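Local coordinates for protein lipocalin allergen (Canis lupus familiaris, PDB 4ODD) that probably binds small hydrophobic molecules, as lipocalins generally do, and is a secreted dog dander allergen, at residues Thr93-Asp101 against Val113-Asn124. Residues are numbered along the deposited sequence; the frame is centred on the assembly and turned at random.
Sequences TPNALIGYD and VALLMGRGAHVN
The last hairpin of the lipocalin beta-barrel, formed by strands 96-104 and 110-118, pairs Ala96-Asp101 antiparallel with Val113-Gly118. Leu97 and Met117, Gly99 and Leu115, and Asp101 and Val113 are its hydrogen-bonded pairs. Leu97 O takes Met117 N at 2.7 Å, in the carbonyl plane, whereas the return bond from Leu97 N to Met117 O is weak, bent to 120° at the hydrogen. Farther along, Asp101 N reaches Val113 O at 2.8 Å on a nearly straight line.

Side chains alternate between two faces. Ala96, Ile98, Tyr100, Ala114 and Leu116 share the one against which helix 125-137 packs: Ile98 touches Lys130, and Ala114 touches Phe131. Here Leu116, with CG anti to its backbone N (chi1 -178°), brings CD1 to Ile98 CG1 at 3.8 Å. Tyr100 turns the edge of its ring to Ala114 CA. Leu97, Asp101, Val113, Leu115 and Met117 point to the other face, the barrel interior. The Met117 chain bends at chi3 (-64°), carrying its methyl CE across the strand gap onto the side chain of Leu97 and beside Gly99, where no side chain stands in its way. Leu97 also meets Trp15 of strand 13-22, and Asp101 and Val113 both touch Phe34.

Beyond the paired strands, Asn95 O still accepts from Arg119 N at 2.7 Å, and the side chain of Asn95 lies against the mostly poorly ordered loop 121-124. Arg119 makes a cation-pi contact with Trp15 and gives NH1 to Pro14 O, the Arg-over-Trp packing characteristic of lipocalins at the closed end of the barrel. Leading into strand 96-104, Thr93 OG1 accepts from Asn95 N at 2.9 Å, an ST turn, and from Ala96 N at 3.0 Å, which makes an ST motif.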
# COMPACT_ATOMS: atom_id res chain seq x y z
N THR A 93 0.44 -7.37 12.02
CA THR A 93 0.92 -7.42 13.40
C THR A 93 0.56 -6.05 13.98
O THR A 93 -0.08 -5.25 13.30
CB THR A 93 2.44 -7.72 13.46
OG1 THR A 93 3.18 -6.52 13.72
CG2 THR A 93 2.92 -8.35 12.16
N PRO A 94 0.95 -5.76 15.24
CA PRO A 94 0.60 -4.42 15.76
C PRO A 94 1.60 -3.38 15.27
O PRO A 94 1.32 -2.17 15.25
CB PRO A 94 0.71 -4.58 17.28
CG PRO A 94 0.93 -6.06 17.53
CD PRO A 94 1.56 -6.59 16.29
N ASN A 95 2.77 -3.87 14.88
CA ASN A 95 3.83 -3.06 14.31
C ASN A 95 3.78 -3.00 12.77
O ASN A 95 4.28 -2.06 12.17
CB ASN A 95 5.19 -3.61 14.77
CG ASN A 95 6.36 -2.81 14.23
OD1 ASN A 95 6.71 -1.75 14.77
ND2 ASN A 95 6.99 -3.31 13.17
N ALA A 96 3.16 -3.99 12.13
CA ALA A 96 3.28 -4.10 10.68
C ALA A 96 1.97 -4.34 9.89
O ALA A 96 0.92 -4.66 10.46
CB ALA A 96 4.33 -5.16 10.33
N LEU A 97 2.06 -4.18 8.57
CA LEU A 97 0.91 -4.28 7.69
C LEU A 97 1.38 -4.64 6.28
O LEU A 97 2.14 -3.90 5.66
CB LEU A 97 0.16 -2.95 7.67
CG LEU A 97 -1.20 -2.95 6.99
CD1 LEU A 97 -2.15 -3.80 7.80
CD2 LEU A 97 -1.73 -1.53 6.87
N ILE A 98 0.92 -5.77 5.77
CA ILE A 98 1.25 -6.15 4.39
C ILE A 98 0.02 -6.05 3.47
O ILE A 98 -1.00 -6.72 3.70
CB ILE A 98 1.83 -7.57 4.30
CG1 ILE A 98 3.14 -7.66 5.08
CG2 ILE A 98 2.06 -7.96 2.83
CD1 ILE A 98 3.74 -9.06 5.09
N GLY A 99 0.12 -5.21 2.44
CA GLY A 99 -0.98 -5.03 1.52
C GLY A 99 -0.63 -5.53 0.14
O GLY A 99 0.55 -5.57 -0.25
N TYR A 100 -1.66 -5.91 -0.61
CA TYR A 100 -1.49 -6.28 -2.01
C TYR A 100 -2.57 -5.65 -2.86
O TYR A 100 -3.76 -5.92 -2.67
CB TYR A 100 -1.54 -7.79 -2.18
CG TYR A 100 -1.29 -8.23 -3.60
CD1 TYR A 100 -0.12 -7.87 -4.27
CD2 TYR A 100 -2.22 -9.01 -4.28
CE1 TYR A 100 0.10 -8.29 -5.59
CE2 TYR A 100 -2.00 -9.43 -5.59
CZ TYR A 100 -0.85 -9.07 -6.23
OH TYR A 100 -0.65 -9.48 -7.52
N ASP A 101 -2.14 -4.80 -3.79
CA ASP A 101 -3.07 -4.13 -4.69
C ASP A 101 -2.99 -4.69 -6.09
O ASP A 101 -1.93 -5.09 -6.57
CB ASP A 101 -2.77 -2.63 -4.75
CG ASP A 101 -3.82 -1.85 -5.51
OD1 ASP A 101 -5.02 -2.12 -5.30
OD2 ASP A 101 -3.45 -0.98 -6.32
N VAL A 113 1.00 -4.49 -7.00
CA VAL A 113 1.78 -3.69 -6.04
C VAL A 113 1.74 -4.31 -4.67
O VAL A 113 0.66 -4.54 -4.13
CB VAL A 113 1.26 -2.26 -5.93
CG1 VAL A 113 2.12 -1.48 -4.97
CG2 VAL A 113 1.22 -1.60 -7.30
N ALA A 114 2.91 -4.60 -4.10
CA ALA A 114 2.97 -5.13 -2.75
C ALA A 114 3.53 -4.08 -1.76
O ALA A 114 4.47 -3.34 -2.10
CB ALA A 114 3.77 -6.45 -2.71
N LEU A 115 2.95 -3.97 -0.57
CA LEU A 115 3.42 -2.99 0.39
C LEU A 115 3.63 -3.53 1.79
O LEU A 115 2.77 -4.25 2.34
CB LEU A 115 2.46 -1.82 0.51
CG LEU A 115 2.11 -1.04 -0.73
CD1 LEU A 115 0.65 -1.25 -1.01
CD2 LEU A 115 2.41 0.42 -0.47
N LEU A 116 4.76 -3.15 2.37
CA LEU A 116 5.02 -3.37 3.78
C LEU A 116 4.92 -2.02 4.44
O LEU A 116 5.63 -1.08 4.08
CB LEU A 116 6.40 -3.97 4.01
CG LEU A 116 6.71 -4.28 5.48
CD1 LEU A 116 5.53 -4.95 6.15
CD2 LEU A 116 7.97 -5.14 5.60
N MET A 117 3.99 -1.90 5.38
CA MET A 117 3.78 -0.64 6.05
C MET A 117 4.05 -0.85 7.52
O MET A 117 3.70 -1.89 8.08
CB MET A 117 2.36 -0.14 5.84
CG MET A 117 2.06 0.34 4.43
SD MET A 117 0.31 0.12 4.08
CE MET A 117 0.21 -1.67 4.17
N GLY A 118 4.67 0.15 8.15
CA GLY A 118 5.03 0.03 9.55
C GLY A 118 4.28 0.99 10.43
O GLY A 118 3.85 2.05 9.99
N ARG A 119 4.12 0.59 11.68
CA ARG A 119 3.63 1.46 12.74
C ARG A 119 4.85 1.89 13.54
O ARG A 119 5.23 1.22 14.49
CB ARG A 119 2.70 0.65 13.65
CG ARG A 119 1.66 1.47 14.40
CD ARG A 119 0.45 1.75 13.54
NE ARG A 119 -0.67 0.87 13.83
CZ ARG A 119 -1.93 1.10 13.46
NH1 ARG A 119 -2.23 2.20 12.77
NH2 ARG A 119 -2.90 0.24 13.78
N GLY A 120 5.49 2.99 13.17
CA GLY A 120 6.63 3.50 13.92
C GLY A 120 8.02 3.04 13.47
O GLY A 120 8.44 3.33 12.35
N ALA A 121 8.73 2.34 14.34
CA ALA A 121 10.08 1.84 14.02
C ALA A 121 10.27 0.37 14.45
O ALA A 121 9.33 -0.42 14.42
CB ALA A 121 11.14 2.73 14.65
N HIS A 122 11.50 0.02 14.83
CA HIS A 122 11.82 -1.31 15.38
C HIS A 122 11.19 -2.46 14.60
O HIS A 122 10.79 -3.47 15.18
CB HIS A 122 11.42 -1.38 16.86
CG HIS A 122 10.10 -0.75 17.16
ND1 HIS A 122 8.91 -1.45 17.13
CD2 HIS A 122 9.77 0.53 17.48
CE1 HIS A 122 7.91 -0.64 17.43
NE2 HIS A 122 8.41 0.57 17.64
N VAL A 123 11.14 -2.32 13.28
CA VAL A 123 10.39 -3.23 12.42
C VAL A 123 10.86 -4.70 12.44
O VAL A 123 12.04 -5.00 12.20
CB VAL A 123 10.39 -2.70 10.97
CG1 VAL A 123 10.70 -1.21 10.98
CG2 VAL A 123 11.41 -3.44 10.12
N ASN A 124 9.92 -5.60 12.73
CA ASN A 124 10.20 -7.04 12.79
C ASN A 124 10.84 -7.57 11.51
O ASN A 124 10.20 -7.60 10.46
CB ASN A 124 8.92 -7.83 13.07
CG ASN A 124 8.35 -7.59 14.46
OD1 ASN A 124 8.62 -8.36 15.38
ND2 ASN A 124 7.55 -6.54 14.61